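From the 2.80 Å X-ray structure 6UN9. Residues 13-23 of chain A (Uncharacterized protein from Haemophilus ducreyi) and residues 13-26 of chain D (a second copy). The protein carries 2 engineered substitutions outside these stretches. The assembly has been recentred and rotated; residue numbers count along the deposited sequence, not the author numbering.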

ATOM      1  N   GLY A  13     -55.285 -10.535 -12.384  1.00134.32           N
ATOM      2  CA  GLY A  13     -56.331 -11.185 -11.617  1.00133.37           C
ATOM      3  C   GLY A  13     -55.870 -11.570 -10.226  1.00122.75           C
ATOM      4  O   GLY A  13     -55.182 -10.785  -9.572  1.00122.55           O
ATOM      5  N   ASN A  14     -56.245 -12.764  -9.753  1.00119.57           N
ATOM      6  CA  ASN A  14     -55.804 -13.233  -8.446  1.00104.22           C
ATOM      7  C   ASN A  14     -55.002 -14.529  -8.490  1.00 94.86           C
ATOM      8  O   ASN A  14     -54.220 -14.778  -7.560  1.00 81.41           O
ATOM      9  CB  ASN A  14     -57.004 -13.412  -7.494  1.00 91.74           C
ATOM     10  CG  ASN A  14     -56.653 -13.089  -6.030  1.00 99.82           C
ATOM     11  OD1 ASN A  14     -55.747 -12.287  -5.742  1.00101.33           O
ATOM     12  ND2 ASN A  14     -57.365 -13.722  -5.102  1.00 90.63           N
ATOM     13  N   ILE A  15     -55.160 -15.351  -9.525  1.00 98.56           N
ATOM     14  CA  ILE A  15     -54.236 -16.463  -9.733  1.00 97.07           C
ATOM     15  C   ILE A  15     -52.995 -16.005 -10.499  1.00106.39           C
ATOM     16  O   ILE A  15     -51.876 -16.409 -10.175  1.00 75.57           O
ATOM     17  CB  ILE A  15     -54.973 -17.624 -10.427  1.00 76.84           C
ATOM     18  CG1 ILE A  15     -55.778 -18.405  -9.384  1.00 88.93           C
ATOM     19  CG2 ILE A  15     -54.018 -18.547 -11.107  1.00 76.61           C
ATOM     20  CD1 ILE A  15     -56.726 -19.456  -9.959  1.00 87.72           C
ATOM     21  N   GLN A  16     -53.174 -15.109 -11.476  1.00109.81           N
ATOM     22  CA  GLN A  16     -52.044 -14.500 -12.178  1.00 98.74           C
ATOM     23  C   GLN A  16     -51.174 -13.679 -11.234  1.00107.18           C
ATOM     24  O   GLN A  16     -49.944 -13.815 -11.229  1.00114.87           O
ATOM     25  CB  GLN A  16     -52.545 -13.618 -13.320  1.00 89.84           C
ATOM     26  CG  GLN A  16     -53.137 -14.379 -14.494  1.00 80.04           C
ATOM     27  CD  GLN A  16     -52.077 -14.919 -15.424  1.00 79.96           C
ATOM     28  OE1 GLN A  16     -51.451 -14.166 -16.176  1.00 81.91           O
ATOM     29  NE2 GLN A  16     -51.874 -16.230 -15.389  1.00 77.72           N
ATOM     30  N   GLN A  17     -51.789 -12.790 -10.450  1.00126.34           N
ATOM     31  CA  GLN A  17     -51.004 -12.001  -9.502  1.00127.37           C
ATOM     32  C   GLN A  17     -50.362 -12.872  -8.432  1.00112.51           C
ATOM     33  O   GLN A  17     -49.364 -12.459  -7.837  1.00109.91           O
ATOM     34  CB  GLN A  17     -51.862 -10.905  -8.858  1.00123.32           C
ATOM     35  CG  GLN A  17     -52.142  -9.721  -9.784  1.00134.21           C
ATOM     36  CD  GLN A  17     -50.911  -9.256 -10.557  1.00148.40           C
ATOM     37  OE1 GLN A  17     -49.925  -8.799  -9.971  1.00152.47           O
ATOM     38  NE2 GLN A  17     -50.966  -9.371 -11.884  1.00149.48           N
ATOM     39  N   GLN A  18     -50.886 -14.075  -8.200  1.00 96.59           N
ATOM     40  CA  GLN A  18     -50.224 -14.973  -7.268  1.00 89.17           C
ATOM     41  C   GLN A  18     -48.976 -15.623  -7.893  1.00 89.76           C
ATOM     42  O   GLN A  18     -47.866 -15.450  -7.376  1.00 91.58           O
ATOM     43  CB  GLN A  18     -51.233 -15.998  -6.742  1.00 93.01           C
ATOM     44  CG  GLN A  18     -50.668 -17.048  -5.804  1.00103.13           C
ATOM     45  CD  GLN A  18     -50.226 -18.309  -6.548  1.00126.48           C
ATOM     46  OE1 GLN A  18     -51.060 -19.081  -7.035  1.00137.53           O
ATOM     47  NE2 GLN A  18     -48.911 -18.515  -6.648  1.00111.63           N
ATOM     48  N   ILE A  19     -49.106 -16.337  -9.017  1.00 74.72           N
ATOM     49  CA  ILE A  19     -47.938 -17.019  -9.585  1.00 81.32           C
ATOM     50  C   ILE A  19     -46.774 -16.071  -9.871  1.00 93.09           C
ATOM     51  O   ILE A  19     -45.670 -16.537 -10.181  1.00 95.09           O
ATOM     52  CB  ILE A  19     -48.246 -17.819 -10.885  1.00 74.43           C
ATOM     53  CG1 ILE A  19     -48.914 -16.952 -11.962  1.00108.67           C
ATOM     54  CG2 ILE A  19     -49.054 -19.102 -10.591  1.00 74.71           C
ATOM     55  CD1 ILE A  19     -47.963 -16.168 -12.847  1.00 99.58           C
ATOM     56  N   GLN A  20     -46.993 -14.760  -9.797  1.00 73.69           N
ATOM     57  CA  GLN A  20     -45.917 -13.824 -10.073  1.00 73.41           C
ATOM     58  C   GLN A  20     -45.172 -13.446  -8.794  1.00 99.49           C
ATOM     59  O   GLN A  20     -43.935 -13.503  -8.741  1.00 90.28           O
ATOM     60  CB  GLN A  20     -46.472 -12.582 -10.760  1.00 73.94           C
ATOM     61  CG  GLN A  20     -45.405 -11.664 -11.268  1.00 99.50           C
ATOM     62  CD  GLN A  20     -45.955 -10.611 -12.181  1.00111.40           C
ATOM     63  OE1 GLN A  20     -46.904  -9.902 -11.833  1.00113.55           O
ATOM     64  NE2 GLN A  20     -45.377 -10.508 -13.374  1.00117.51           N
ATOM     65  N   LEU A  21     -45.918 -13.052  -7.761  1.00 95.01           N
ATOM     66  CA  LEU A  21     -45.375 -13.032  -6.412  1.00 72.70           C
ATOM     67  C   LEU A  21     -44.552 -14.281  -6.147  1.00 72.34           C
ATOM     68  O   LEU A  21     -43.426 -14.196  -5.647  1.00111.95           O
ATOM     69  CB  LEU A  21     -46.501 -12.921  -5.378  1.00 73.10           C
ATOM     70  CG  LEU A  21     -47.374 -11.674  -5.383  1.00 73.64           C
ATOM     71  CD1 LEU A  21     -48.249 -11.651  -4.136  1.00106.88           C
ATOM     72  CD2 LEU A  21     -46.543 -10.413  -5.492  1.00 73.54           C
ATOM     73  N   LYS A  22     -45.082 -15.456  -6.495  1.00 72.53           N
ATOM     74  CA  LYS A  22     -44.285 -16.664  -6.313  1.00 72.35           C
ATOM     75  C   LYS A  22     -42.972 -16.589  -7.075  1.00 76.31           C
ATOM     76  O   LYS A  22     -41.967 -17.136  -6.609  1.00 72.93           O
ATOM     77  CB  LYS A  22     -45.056 -17.910  -6.727  1.00 72.72           C
ATOM     78  CG  LYS A  22     -45.846 -18.507  -5.570  1.00 90.01           C
ATOM     79  CD  LYS A  22     -45.653 -20.015  -5.395  1.00 91.49           C
ATOM     80  CE  LYS A  22     -46.439 -20.501  -4.165  1.00 99.24           C
ATOM     81  NZ  LYS A  22     -46.487 -21.985  -3.988  1.00106.94           N
ATOM     82  N   SER A  23     -42.945 -15.896  -8.218  1.00 72.11           N
ATOM     83  CA  SER A  23     -41.704 -15.849  -8.980  1.00 81.13           C
ATOM     84  C   SER A  23     -40.786 -14.747  -8.459  1.00 85.38           C
ATOM     85  O   SER A  23     -39.580 -14.967  -8.296  1.00 81.57           O
ATOM     86  CB  SER A  23     -41.978 -15.690 -10.482  1.00 72.29           C
ATOM     87  OG  SER A  23     -42.314 -14.361 -10.831  1.00 72.41           O
TER
ATOM     88  N   GLY D  13     -53.693 -22.020   1.452  1.00147.79           N
ATOM     89  CA  GLY D  13     -54.516 -20.830   1.298  1.00147.32           C
ATOM     90  C   GLY D  13     -54.519 -20.278  -0.116  1.00136.75           C
ATOM     91  O   GLY D  13     -53.571 -20.494  -0.877  1.00139.47           O
ATOM     92  N   ASN D  14     -55.597 -19.580  -0.476  1.00121.38           N
ATOM     93  CA  ASN D  14     -55.706 -18.916  -1.769  1.00111.52           C
ATOM     94  C   ASN D  14     -55.540 -17.411  -1.665  1.00 95.52           C
ATOM     95  O   ASN D  14     -55.107 -16.764  -2.619  1.00 78.80           O
ATOM     96  CB  ASN D  14     -57.062 -19.237  -2.416  1.00124.21           C
ATOM     97  CG  ASN D  14     -57.229 -18.600  -3.797  1.00127.16           C
ATOM     98  OD1 ASN D  14     -57.918 -17.588  -3.951  1.00127.47           O
ATOM     99  ND2 ASN D  14     -56.615 -19.209  -4.809  1.00121.67           N
ATOM    100  N   ILE D  15     -55.888 -16.834  -0.524  1.00107.94           N
ATOM    101  CA  ILE D  15     -55.599 -15.430  -0.278  1.00108.35           C
ATOM    102  C   ILE D  15     -54.772 -15.221   0.981  1.00 92.45           C
ATOM    103  O   ILE D  15     -54.105 -14.178   1.099  1.00 81.05           O
ATOM    104  CB  ILE D  15     -56.892 -14.577  -0.243  1.00102.51           C
ATOM    105  CG1 ILE D  15     -57.880 -15.057   0.813  1.00 86.26           C
ATOM    106  CG2 ILE D  15     -57.601 -14.656  -1.614  1.00113.97           C
ATOM    107  CD1 ILE D  15     -59.348 -14.754   0.415  1.00 73.92           C
ATOM    108  N   GLN D  16     -54.744 -16.193   1.902  1.00 85.03           N
ATOM    109  CA  GLN D  16     -53.760 -16.167   2.978  1.00 90.58           C
ATOM    110  C   GLN D  16     -52.354 -16.399   2.425  1.00 99.71           C
ATOM    111  O   GLN D  16     -51.383 -15.776   2.879  1.00 84.27           O
ATOM    112  CB  GLN D  16     -54.109 -17.210   4.041  1.00 68.26           C
ATOM    113  CG  GLN D  16     -55.094 -16.736   5.074  1.00 99.39           C
ATOM    114  CD  GLN D  16     -54.663 -15.478   5.790  1.00114.43           C
ATOM    115  OE1 GLN D  16     -55.487 -14.597   6.067  1.00107.63           O
ATOM    116  NE2 GLN D  16     -53.374 -15.395   6.127  1.00116.44           N
ATOM    117  N   GLN D  17     -52.230 -17.301   1.446  1.00 97.27           N
ATOM    118  CA  GLN D  17     -50.987 -17.430   0.691  1.00 90.74           C
ATOM    119  C   GLN D  17     -50.596 -16.107   0.034  1.00 94.60           C
ATOM    120  O   GLN D  17     -49.414 -15.749   0.007  1.00113.47           O
ATOM    121  CB  GLN D  17     -51.150 -18.543  -0.350  1.00 84.25           C
ATOM    122  CG  GLN D  17     -49.956 -18.864  -1.233  1.00 91.10           C
ATOM    123  CD  GLN D  17     -50.298 -19.890  -2.323  1.00101.50           C
ATOM    124  OE1 GLN D  17     -49.445 -20.272  -3.121  1.00109.47           O
ATOM    125  NE2 GLN D  17     -51.555 -20.332  -2.355  1.00106.81           N
ATOM    126  N   GLN D  18     -51.575 -15.357  -0.471  1.00 84.54           N
ATOM    127  CA  GLN D  18     -51.317 -14.075  -1.121  1.00 84.78           C
ATOM    128  C   GLN D  18     -50.913 -12.981  -0.127  1.00 86.01           C
ATOM    129  O   GLN D  18     -49.991 -12.208  -0.399  1.00 73.75           O
ATOM    130  CB  GLN D  18     -52.561 -13.654  -1.908  1.00 87.23           C
ATOM    131  CG  GLN D  18     -52.481 -12.300  -2.585  1.00 84.92           C
ATOM    132  CD  GLN D  18     -52.679 -12.403  -4.078  1.00105.01           C
ATOM    133  OE1 GLN D  18     -52.727 -13.505  -4.634  1.00110.51           O
ATOM    134  NE2 GLN D  18     -52.800 -11.256  -4.741  1.00112.20           N
ATOM    135  N   ILE D  19     -51.607 -12.856   1.010  1.00101.50           N
ATOM    136  CA  ILE D  19     -51.209 -11.834   1.982  1.00 89.26           C
ATOM    137  C   ILE D  19     -49.906 -12.220   2.659  1.00 69.73           C
ATOM    138  O   ILE D  19     -49.236 -11.368   3.237  1.00 69.85           O
ATOM    139  CB  ILE D  19     -52.297 -11.571   3.051  1.00 93.81           C
ATOM    140  CG1 ILE D  19     -52.545 -12.810   3.922  1.00104.79           C
ATOM    141  CG2 ILE D  19     -53.607 -11.071   2.434  1.00 79.57           C
ATOM    142  CD1 ILE D  19     -51.941 -12.701   5.312  1.00111.59           C
ATOM    143  N   GLN D  20     -49.538 -13.497   2.612  1.00 83.25           N
ATOM    144  CA  GLN D  20     -48.222 -13.927   3.069  1.00 84.87           C
ATOM    145  C   GLN D  20     -47.129 -13.427   2.121  1.00 80.36           C
ATOM    146  O   GLN D  20     -46.252 -12.652   2.521  1.00 68.52           O
ATOM    147  CB  GLN D  20     -48.201 -15.457   3.185  1.00 88.53           C
ATOM    148  CG  GLN D  20     -47.278 -16.048   4.243  1.00 96.85           C
ATOM    149  CD  GLN D  20     -47.800 -15.885   5.666  1.00109.31           C
ATOM    150  OE1 GLN D  20     -48.718 -15.098   5.928  1.00106.03           O
ATOM    151  NE2 GLN D  20     -47.204 -16.631   6.597  1.00110.55           N
ATOM    152  N   LEU D  21     -47.189 -13.847   0.853  1.00 68.57           N
ATOM    153  CA  LEU D  21     -46.198 -13.462  -0.144  1.00 68.83           C
ATOM    154  C   LEU D  21     -45.915 -11.967  -0.112  1.00 90.36           C
ATOM    155  O   LEU D  21     -44.762 -11.546   0.046  1.00123.46           O
ATOM    156  CB  LEU D  21     -46.655 -13.880  -1.542  1.00 69.34           C
ATOM    157  CG  LEU D  21     -46.383 -15.269  -2.125  1.00 78.24           C
ATOM    158  CD1 LEU D  21     -46.457 -16.391  -1.092  1.00 76.78           C
ATOM    159  CD2 LEU D  21     -47.399 -15.520  -3.237  1.00 77.36           C
ATOM    160  N   LYS D  22     -46.955 -11.144  -0.243  1.00 70.26           N
ATOM    161  CA  LYS D  22     -46.738  -9.701  -0.292  1.00 71.28           C
ATOM    162  C   LYS D  22     -45.942  -9.182   0.906  1.00 81.73           C
ATOM    163  O   LYS D  22     -45.322  -8.111   0.816  1.00 71.15           O
ATOM    164  CB  LYS D  22     -48.082  -8.978  -0.390  1.00 72.05           C
ATOM    165  CG  LYS D  22     -48.554  -8.817  -1.807  1.00 72.97           C
ATOM    166  CD  LYS D  22     -48.186  -7.456  -2.313  1.00 74.01           C
ATOM    167  CE  LYS D  22     -48.637  -7.251  -3.736  1.00 75.13           C
ATOM    168  NZ  LYS D  22     -48.361  -5.860  -4.199  1.00 78.98           N
ATOM    169  N   SER D  23     -45.937  -9.931   2.010  1.00 78.64           N
ATOM    170  CA  SER D  23     -45.289  -9.528   3.243  1.00 77.20           C
ATOM    171  C   SER D  23     -43.908 -10.135   3.404  1.00 79.45           C
ATOM    172  O   SER D  23     -43.087  -9.577   4.138  1.00 79.90           O
ATOM    173  CB  SER D  23     -46.152  -9.926   4.443  1.00 85.67           C
ATOM    174  OG  SER D  23     -45.982 -11.309   4.727  1.00 98.54           O
ATOM    175  N   GLU D  24     -43.631 -11.272   2.766  1.00 72.76           N
ATOM    176  CA  GLU D  24     -42.253 -11.719   2.690  1.00 67.87           C
ATOM    177  C   GLU D  24     -41.519 -11.099   1.516  1.00 79.78           C
ATOM    178  O   GLU D  24     -40.288 -11.141   1.473  1.00 88.63           O
ATOM    179  CB  GLU D  24     -42.161 -13.245   2.632  1.00 67.24           C
ATOM    180  CG  GLU D  24     -43.405 -13.968   2.225  1.00112.80           C
ATOM    181  CD  GLU D  24     -43.359 -15.444   2.612  1.00122.42           C
ATOM    182  OE1 GLU D  24     -43.765 -16.314   1.790  1.00108.60           O
ATOM    183  OE2 GLU D  24     -42.906 -15.716   3.750  1.00113.70           O
ATOM    184  N   LEU D  25     -42.234 -10.490   0.590  1.00 73.17           N
ATOM    185  CA  LEU D  25     -41.582  -9.790  -0.500  1.00 69.53           C
ATOM    186  C   LEU D  25     -41.333  -8.345  -0.159  1.00 70.11           C
ATOM    187  O   LEU D  25     -40.524  -7.697  -0.812  1.00 70.49           O
ATOM    188  CB  LEU D  25     -42.426  -9.879  -1.784  1.00 92.12           C
ATOM    189  CG  LEU D  25     -41.864  -9.270  -3.083  1.00 84.82           C
ATOM    190  CD1 LEU D  25     -40.731 -10.110  -3.660  1.00 70.56           C
ATOM    191  CD2 LEU D  25     -42.951  -9.050  -4.123  1.00 72.75           C
ATOM    192  N   ALA D  26     -42.014  -7.821   0.834  1.00 70.28           N
ATOM    193  CA  ALA D  26     -41.721  -6.479   1.289  1.00 78.77           C
ATOM    194  C   ALA D  26     -40.561  -6.476   2.262  1.00 70.32           C
ATOM    195  O   ALA D  26     -39.858  -5.466   2.361  1.00 70.73           O
ATOM    196  CB  ALA D  26     -42.960  -5.852   1.941  1.00 71.52           C
TER

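Each stretch begins as a loop and winds into a helix, and the two helices run in roughly the same direction, their axes crossing at 36° and approaching to 9.7 Å. Register is nearly symmetric: the CA atoms of Q18(A) and Q18(D) lie 6.3 Å apart, as do those of L21(A) and L21(D). In chain D, I15(D) occupies the N-cap position, and its O accepts from I19(D) N at 2.8 Å.

Leucine forms the center of the contact. L21(A) and L21(D) are both buried and point toward the other stretch, where an apolar branched side chain fills space without leaving a polar group unpaired. L21(A) CB lies 3.5 Å from L21(D) CD2, and the side chain of L21(A) sits as a knob among Q18(D), L21(D), K22(D) and L25(D). Its branched end reaches several neighbors: CD1 of L21(A) is 3.7 Å from CG of K22(D), part of that lysine's aliphatic stem, while CD2 of L21(A) is 4.1 Å from CD2 of L25(D).

Toward the N-terminal ends the contact turns polar, yet no hydrogen bond joins the stretches. N14(A) OD1 comes within 3.3 Å of Q18(D) NE2, but the angle is poor. Glutamine can offer either a methylene or an amide to a neighbor: Q18(A) CB lies 3.6 Å from Q18(D) OE1, a van der Waals contact. Q17(D) instead bonds within its own chain, NE2 donating to G13(D) O at 2.5 Å, while its OE1 lies 3.2 Å from K22(A) CE.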